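Local coordinates for methylxanthine N1-demethylase NdmA (Pseudomonas putida, PDB 6ICN), which catalyses the N1-demethylation of caffeine to theobromine and formaldehyde, the first step of caffeine degradation, as a Rieske non-heme iron oxygenase, at residues A[57-62]-A[269-274]; A[212-217]-A[361-366]; A[224-229]-A[239-244]. One frame throughout, in Å; residues are numbered along the deposited sequence.

In the fold
From the N terminus, the chain first meets residues 57-62 in the Rieske part, which pair with residues 269-274 much later in the chain; interaction 1 thus closes a loop of some two hundred residues and joins the six-stranded Rieske sheet to the seven-stranded sheet of the caffeine-binding part. Within that loop, residues 212-217 include strand 214-216, outermost in the second sheet within this chain, and interaction 2 is completed only by 361-366, near the C terminus, so interactions 1 and 2 cross. Interaction 3, between 224-229 and 239-244, is local and falls within the spans of both. All three reach the same sheet; the centres of interactions 2 and 3 are about 17 Å apart.

Interaction 1 (A[57-62]-A[269-274]); sequences VKLLNE and VSCPVD
Leu-60 and Asn-61 turn their backbone N-H groups toward two successive carbonyls of the other segment, Pro-272 and Val-273, where strands 57-59 and 269-274 pass nearly at right angles (93°) with their axes 5.5 Å apart. Leu-60 N reaches Pro-272 O at 2.7 Å from almost straight beyond the carbonyl oxygen, whereas Asn-61 N meets Val-273 O at 2.9 Å from a position tilted 28° out of the carbonyl plane. Beside these bonds, Leu-60 CD2 rests on Pro-272 CG at 3.7 Å, and Leu-59 CD1 touches both the proline ring and Cys-271 SG. Residues 59-62 make a type I' turn, the tight reversal of a two-residue beta hairpin linking strands 55-59 and 62-69 at one side of the Rieske sheet. The hairpin tip thus docks on residues 272-274 and ties the Rieske part to the catalytic part of the same subunit. On the far side of the turn from the leucines, Lys-58 crosses Val-273 at about a right angle, its CD 3.6 Å from Val-273 CG1. Its chain leaves with CG anti to the backbone N (chi1 -179°) and bends at chi3, which carries NZ to a water at 2.7 Å. That water donates to Asn-61 OD1 and Asp-274 OD2, while Asp-274 OD1 turns to Thr-277 and His-276. Cutting Lys-58 back to an alanine removes the amine that donates to this water, and is likely to leave Asp-274 without its water-mediated positive mate and Val-273 CG1 less covered.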
# COMPACT_ATOMS: atom_id res chain seq x y z
N VAL A 57 -1.22 -9.98 -26.11
CA VAL A 57 -2.44 -9.20 -26.27
C VAL A 57 -3.62 -10.16 -26.17
O VAL A 57 -3.47 -11.38 -26.27
CB VAL A 57 -2.49 -8.43 -27.60
CG1 VAL A 57 -1.27 -7.50 -27.73
CG2 VAL A 57 -2.54 -9.41 -28.78
N LYS A 58 -4.80 -9.59 -25.93
CA LYS A 58 -6.04 -10.35 -25.81
C LYS A 58 -7.11 -9.70 -26.66
O LYS A 58 -7.28 -8.48 -26.63
CB LYS A 58 -6.51 -10.45 -24.34
CG LYS A 58 -7.79 -11.26 -24.19
CD LYS A 58 -8.25 -11.33 -22.73
CE LYS A 58 -7.52 -12.40 -21.96
NZ LYS A 58 -8.03 -12.47 -20.56
N LEU A 59 -7.83 -10.53 -27.41
CA LEU A 59 -8.82 -10.05 -28.36
C LEU A 59 -9.96 -11.05 -28.36
O LEU A 59 -9.72 -12.23 -28.61
CB LEU A 59 -8.21 -9.91 -29.76
CG LEU A 59 -9.22 -9.69 -30.88
CD1 LEU A 59 -9.95 -8.38 -30.67
CD2 LEU A 59 -8.48 -9.66 -32.22
N LEU A 60 -11.17 -10.58 -28.05
CA LEU A 60 -12.36 -11.45 -28.00
C LEU A 60 -12.07 -12.72 -27.19
O LEU A 60 -12.42 -13.84 -27.60
CB LEU A 60 -12.84 -11.80 -29.41
CG LEU A 60 -13.30 -10.57 -30.18
CD1 LEU A 60 -13.42 -10.83 -31.70
CD2 LEU A 60 -14.63 -10.07 -29.62
N ASN A 61 -11.40 -12.55 -26.05
CA ASN A 61 -11.02 -13.60 -25.10
C ASN A 61 -9.98 -14.59 -25.64
O ASN A 61 -9.73 -15.61 -24.98
CB ASN A 61 -12.24 -14.38 -24.60
CG ASN A 61 -12.16 -14.71 -23.11
OD1 ASN A 61 -11.54 -13.98 -22.33
ND2 ASN A 61 -12.77 -15.82 -22.72
N GLU A 62 -9.35 -14.31 -26.78
CA GLU A 62 -8.23 -15.11 -27.27
C GLU A 62 -6.92 -14.53 -26.76
O GLU A 62 -6.69 -13.33 -26.89
CB GLU A 62 -8.22 -15.11 -28.80
CG GLU A 62 -9.45 -15.72 -29.42
CD GLU A 62 -9.26 -17.19 -29.72
OE1 GLU A 62 -8.39 -17.83 -29.08
OE2 GLU A 62 -9.96 -17.70 -30.62
N VAL A 269 -11.17 3.95 -31.69
CA VAL A 269 -11.53 2.56 -31.95
C VAL A 269 -11.32 1.73 -30.67
O VAL A 269 -10.37 1.95 -29.91
CB VAL A 269 -10.74 2.00 -33.15
CG1 VAL A 269 -9.20 2.13 -32.94
CG2 VAL A 269 -11.15 0.55 -33.47
N SER A 270 -12.24 0.79 -30.43
CA SER A 270 -12.22 -0.05 -29.24
C SER A 270 -11.78 -1.46 -29.61
O SER A 270 -12.33 -2.06 -30.53
CB SER A 270 -13.60 -0.12 -28.57
OG SER A 270 -14.11 1.15 -28.22
N CYS A 271 -10.81 -1.99 -28.87
CA CYS A 271 -10.51 -3.42 -28.91
C CYS A 271 -11.45 -4.16 -27.96
O CYS A 271 -11.41 -3.90 -26.74
CB CYS A 271 -9.07 -3.69 -28.52
SG CYS A 271 -8.60 -5.46 -28.48
N PRO A 272 -12.29 -5.05 -28.45
CA PRO A 272 -13.10 -5.88 -27.56
C PRO A 272 -12.24 -6.96 -26.92
O PRO A 272 -12.03 -8.05 -27.48
CB PRO A 272 -14.15 -6.48 -28.50
CG PRO A 272 -13.41 -6.60 -29.81
CD PRO A 272 -12.53 -5.37 -29.88
N VAL A 273 -11.72 -6.67 -25.74
CA VAL A 273 -10.75 -7.57 -25.12
C VAL A 273 -11.45 -8.83 -24.65
O VAL A 273 -10.96 -9.95 -24.87
CB VAL A 273 -10.01 -6.85 -23.98
CG1 VAL A 273 -9.22 -7.85 -23.14
CG2 VAL A 273 -9.09 -5.77 -24.54
N ASP A 274 -12.58 -8.67 -23.97
CA ASP A 274 -13.40 -9.80 -23.57
C ASP A 274 -14.84 -9.30 -23.40
O ASP A 274 -15.18 -8.21 -23.87
CB ASP A 274 -12.83 -10.48 -22.32
CG ASP A 274 -12.75 -9.56 -21.11
OD1 ASP A 274 -13.55 -8.61 -20.99
OD2 ASP A 274 -11.88 -9.79 -20.25
O HOH W 1 -10.64 -12.01 -20.34

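Interaction 2 (A[212-217]-A[361-366]); sequences PMDRFN and VIESDR
The carboxylate of Asp-214 and the guanidinium of Arg-366 meet with their planes 78° apart, Asp-214 OD2 lying obliquely to the guanidinium while Ser-364 OG sits above one of its faces. This salt bridge is modelled too tightly for its length to be trusted, and the bond from Ser-364 OG to Asp-214 OD2 shares that doubt; Tyr-368 OH bonds to both charged groups. Ser-364 OG also accepts from Arg-366 N, an ST turn that places the hydroxyl beside Asp-214. The bonds of Asp-214 OD1 carry no such doubt: it takes Glu-363 N at 2.8 Å nearly in line with its C-O bond and Ser-364 N at 2.9 Å through its syn lone pair. The Glu-363 carboxylate is met from above its plane, where Met-213 N bonds OE1 at 2.9 Å; Lys-330 pairs with the same oxygen. With CG between backbone N and carbonyl carbon (chi1 77°), Glu-363 runs extended past Met-213. Arg-215 and Val-361 form a single antiparallel hydrogen-bonded bridge, their side chains side by side, and the arginine goes on to a salt bridge with Glu-341 and a cation-pi contact with Trp-338. The near-terminal tail is thereby fastened along the outer strand 214-216 of the catalytic sheet. With two N-H groups gripping OD1, the Asp-214 carboxylate is likely to be held against rotation about CB-CG and to remain ionised, Arg-366 adding a nearby charge at an uncertain distance.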
# COMPACT_ATOMS: atom_id res chain seq x y z
N PRO A 212 -29.81 12.47 -41.06
CA PRO A 212 -29.81 11.32 -41.96
C PRO A 212 -28.50 10.54 -41.84
O PRO A 212 -27.44 11.12 -41.57
CB PRO A 212 -29.96 11.94 -43.36
CG PRO A 212 -29.54 13.35 -43.20
CD PRO A 212 -29.81 13.76 -41.79
N MET A 213 -28.60 9.23 -42.01
CA MET A 213 -27.46 8.32 -41.87
C MET A 213 -27.39 7.42 -43.09
O MET A 213 -28.38 6.79 -43.46
CB MET A 213 -27.57 7.46 -40.61
CG MET A 213 -27.63 8.25 -39.33
SD MET A 213 -27.96 7.19 -37.91
CE MET A 213 -26.38 6.32 -37.77
N ASP A 214 -26.21 7.35 -43.70
CA ASP A 214 -25.96 6.51 -44.86
C ASP A 214 -25.05 5.35 -44.50
O ASP A 214 -24.09 5.52 -43.74
CB ASP A 214 -25.29 7.31 -45.99
CG ASP A 214 -26.10 8.51 -46.40
OD1 ASP A 214 -27.34 8.44 -46.35
OD2 ASP A 214 -25.47 9.52 -46.78
N ARG A 215 -25.34 4.18 -45.07
CA ARG A 215 -24.41 3.06 -45.09
C ARG A 215 -23.71 3.04 -46.44
O ARG A 215 -24.37 3.06 -47.49
CB ARG A 215 -25.10 1.72 -44.86
CG ARG A 215 -26.05 1.63 -43.67
CD ARG A 215 -26.53 0.22 -43.63
NE ARG A 215 -27.49 -0.06 -42.56
CZ ARG A 215 -28.04 -1.25 -42.36
NH1 ARG A 215 -28.91 -1.44 -41.38
NH2 ARG A 215 -27.73 -2.25 -43.18
N PHE A 216 -22.39 3.00 -46.42
CA PHE A 216 -21.63 2.94 -47.67
C PHE A 216 -20.30 2.27 -47.39
O PHE A 216 -19.57 2.70 -46.48
CB PHE A 216 -21.43 4.35 -48.24
CG PHE A 216 -20.80 4.36 -49.61
CD1 PHE A 216 -21.55 4.04 -50.73
CD2 PHE A 216 -19.47 4.67 -49.77
CE1 PHE A 216 -20.98 4.04 -51.99
CE2 PHE A 216 -18.89 4.68 -51.03
CZ PHE A 216 -19.64 4.35 -52.13
N ASN A 217 -20.00 1.21 -48.14
CA ASN A 217 -18.72 0.51 -48.05
C ASN A 217 -18.43 0.04 -46.62
O ASN A 217 -17.29 0.08 -46.15
CB ASN A 217 -17.57 1.39 -48.55
CG ASN A 217 -17.58 1.56 -50.06
OD1 ASN A 217 -18.26 0.82 -50.78
ND2 ASN A 217 -16.82 2.53 -50.54
N VAL A 361 -26.93 1.81 -48.31
CA VAL A 361 -28.26 2.25 -47.91
C VAL A 361 -28.18 3.75 -47.68
O VAL A 361 -27.64 4.21 -46.67
CB VAL A 361 -28.77 1.54 -46.64
CG1 VAL A 361 -30.16 2.07 -46.28
CG2 VAL A 361 -28.77 0.03 -46.81
N ILE A 362 -28.69 4.53 -48.62
CA ILE A 362 -28.52 5.97 -48.62
C ILE A 362 -29.84 6.61 -48.21
O ILE A 362 -30.89 6.28 -48.76
CB ILE A 362 -28.06 6.49 -49.99
CG1 ILE A 362 -26.84 5.71 -50.48
CG2 ILE A 362 -27.79 7.98 -49.93
CD1 ILE A 362 -25.66 5.73 -49.53
N GLU A 363 -29.78 7.52 -47.24
CA GLU A 363 -30.95 8.33 -46.95
C GLU A 363 -30.68 9.83 -46.99
O GLU A 363 -31.64 10.61 -46.98
CB GLU A 363 -31.58 7.93 -45.60
CG GLU A 363 -30.88 8.42 -44.39
CD GLU A 363 -31.43 7.82 -43.09
OE1 GLU A 363 -31.38 8.52 -42.07
OE2 GLU A 363 -31.89 6.66 -43.07
N SER A 364 -29.42 10.26 -47.09
CA SER A 364 -29.11 11.66 -47.27
C SER A 364 -29.15 12.00 -48.77
O SER A 364 -29.39 11.13 -49.61
CB SER A 364 -27.74 12.00 -46.68
OG SER A 364 -26.72 11.71 -47.62
N ASP A 365 -28.92 13.26 -49.10
CA ASP A 365 -28.91 13.71 -50.48
C ASP A 365 -27.50 13.80 -51.06
O ASP A 365 -27.28 14.52 -52.05
CB ASP A 365 -29.61 15.07 -50.60
CG ASP A 365 -28.85 16.19 -49.91
OD1 ASP A 365 -27.96 15.90 -49.08
OD2 ASP A 365 -29.15 17.37 -50.20
N ARG A 366 -26.53 13.11 -50.47
CA ARG A 366 -25.15 13.27 -50.87
C ARG A 366 -24.78 12.28 -51.97
O ARG A 366 -25.44 11.25 -52.17
CB ARG A 366 -24.20 13.12 -49.68
CG ARG A 366 -24.57 14.03 -48.52
CD ARG A 366 -23.72 13.73 -47.30
NE ARG A 366 -23.83 12.33 -46.92
CZ ARG A 366 -24.10 11.90 -45.68
NH1 ARG A 366 -24.29 12.77 -44.70
NH2 ARG A 366 -24.17 10.59 -45.42
O HOH W 2 -28.92 4.36 -44.26

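Interaction 3 (A[224-229]-A[239-244]); sequences YDTPED and GSFSYT
Thr-226 presses its CG2 methyl squarely over the face of the Phe-241 ring, 3.7 Å from the ring centroid and only 13° off the normal, a CH-pi contact at the heart of the packed side. The same methyl also lies above a face of the Tyr-224 ring, displaced toward its rim, and is therefore in touch with two aromatics. The hydroxyl of Thr-226 is engaged too: with OG1 set between the backbone N and the carbonyl carbon (chi1 64°), Thr-226 OG1 donates to Gly-239 O at 2.8 Å, and Thr-226 N adds a weak bond to that oxygen. One carbonyl thus receives both the backbone and the side chain of the residue just beyond the strand. Tyr-224 and Phe-241 form an antiparallel hydrogen-bonded pair, linked by reciprocal backbone bonds, each 2.8 Å (Tyr-224 N to Phe-241 O and Phe-241 N to Tyr-224 O). Strands 219-225 and 239-246 are neighbours in the long antiparallel sheet of the catalytic domain, which in Rieske oxygenases has the helix-grip fold. Phe-241 lines the caffeine pocket, its side chain about 4 Å from the bound substrate at their nearest atoms, so Thr-226 is a second-shell neighbour that packs on one face of a pocket residue. Leu-253 and Val-255 of the next strand also touch this ring. Tyr-224 CB, meanwhile, approaches the edge of the Tyr-243 ring, 4.4 Å from Tyr-243 CE1, and Tyr-243 in turn stacks with Phe-222. On the face that carries Asp-225 and Ser-240 the contact is looser and polar. There the two residues form a non-hydrogen-bonded pair joined through side chains alone: Ser-240 OG donates to Asp-225 OD1 at 3.0 Å, nearly along the C-O bond, with the aspartate exposed to solvent.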
# COMPACT_ATOMS: atom_id res chain seq x y z
N TYR A 224 -23.21 16.39 -38.48
CA TYR A 224 -23.88 17.06 -37.36
C TYR A 224 -23.24 18.42 -37.14
O TYR A 224 -22.05 18.50 -36.81
CB TYR A 224 -23.80 16.19 -36.09
CG TYR A 224 -24.28 16.82 -34.79
CD1 TYR A 224 -25.24 17.84 -34.78
CD2 TYR A 224 -23.79 16.39 -33.56
CE1 TYR A 224 -25.68 18.41 -33.59
CE2 TYR A 224 -24.24 16.95 -32.36
CZ TYR A 224 -25.18 17.96 -32.38
OH TYR A 224 -25.64 18.53 -31.21
N ASP A 225 -24.02 19.49 -37.30
CA ASP A 225 -23.54 20.85 -37.02
C ASP A 225 -23.89 21.19 -35.57
O ASP A 225 -25.05 21.48 -35.26
CB ASP A 225 -24.15 21.84 -37.99
CG ASP A 225 -23.80 21.53 -39.43
OD1 ASP A 225 -22.60 21.29 -39.71
OD2 ASP A 225 -24.71 21.50 -40.28
N THR A 226 -22.89 21.15 -34.69
CA THR A 226 -23.10 21.41 -33.27
C THR A 226 -23.44 22.88 -33.04
O THR A 226 -23.22 23.73 -33.91
CB THR A 226 -21.86 21.02 -32.46
OG1 THR A 226 -20.75 21.85 -32.83
CG2 THR A 226 -21.51 19.54 -32.69
N PRO A 227 -24.02 23.21 -31.87
CA PRO A 227 -24.34 24.62 -31.58
C PRO A 227 -23.10 25.51 -31.59
O PRO A 227 -22.00 25.09 -31.24
CB PRO A 227 -24.97 24.56 -30.18
CG PRO A 227 -25.54 23.19 -30.09
CD PRO A 227 -24.62 22.30 -30.88
N GLU A 228 -23.31 26.75 -32.01
CA GLU A 228 -22.26 27.76 -32.05
C GLU A 228 -22.26 28.59 -30.77
O GLU A 228 -23.25 28.64 -30.02
CB GLU A 228 -22.44 28.68 -33.26
CG GLU A 228 -22.35 28.00 -34.60
CD GLU A 228 -22.76 28.91 -35.74
OE1 GLU A 228 -22.90 30.13 -35.50
OE2 GLU A 228 -22.94 28.41 -36.87
N ASP A 229 -21.12 29.25 -30.53
CA ASP A 229 -20.97 30.24 -29.46
C ASP A 229 -21.13 29.63 -28.07
O ASP A 229 -21.50 30.32 -27.12
CB ASP A 229 -21.95 31.41 -29.66
CG ASP A 229 -21.95 31.94 -31.09
OD1 ASP A 229 -20.85 32.08 -31.68
OD2 ASP A 229 -23.04 32.20 -31.64
N GLY A 239 -17.51 22.03 -33.68
CA GLY A 239 -17.77 22.66 -34.96
C GLY A 239 -18.70 21.83 -35.83
O GLY A 239 -19.62 21.20 -35.31
N SER A 240 -18.47 21.83 -37.14
CA SER A 240 -19.23 20.97 -38.04
C SER A 240 -18.62 19.57 -38.04
O SER A 240 -17.43 19.41 -38.37
CB SER A 240 -19.26 21.55 -39.45
OG SER A 240 -19.78 20.59 -40.35
N PHE A 241 -19.42 18.56 -37.69
CA PHE A 241 -18.95 17.19 -37.45
C PHE A 241 -19.29 16.30 -38.64
O PHE A 241 -20.47 16.13 -38.96
CB PHE A 241 -19.62 16.59 -36.21
CG PHE A 241 -19.08 17.08 -34.88
CD1 PHE A 241 -18.17 18.11 -34.81
CD2 PHE A 241 -19.51 16.47 -33.70
CE1 PHE A 241 -17.69 18.54 -33.58
CE2 PHE A 241 -19.03 16.90 -32.47
CZ PHE A 241 -18.12 17.93 -32.41
N SER A 242 -18.28 15.65 -39.23
CA SER A 242 -18.52 14.65 -40.27
C SER A 242 -17.99 13.30 -39.81
O SER A 242 -16.78 13.14 -39.63
CB SER A 242 -17.85 15.07 -41.59
OG SER A 242 -17.99 14.03 -42.54
N TYR A 243 -18.89 12.33 -39.63
CA TYR A 243 -18.55 11.01 -39.12
C TYR A 243 -18.44 9.99 -40.25
O TYR A 243 -19.35 9.88 -41.08
CB TYR A 243 -19.61 10.50 -38.13
CG TYR A 243 -19.77 11.26 -36.84
CD1 TYR A 243 -20.52 12.43 -36.79
CD2 TYR A 243 -19.19 10.80 -35.65
CE1 TYR A 243 -20.70 13.12 -35.61
CE2 TYR A 243 -19.37 11.48 -34.46
CZ TYR A 243 -20.13 12.65 -34.45
OH TYR A 243 -20.31 13.34 -33.28
N THR A 244 -17.37 9.20 -40.22
CA THR A 244 -17.24 8.01 -41.06
C THR A 244 -16.91 6.87 -40.11
O THR A 244 -15.80 6.80 -39.57
CB THR A 244 -16.14 8.17 -42.10
OG1 THR A 244 -16.36 9.36 -42.86
CG2 THR A 244 -16.12 6.96 -43.02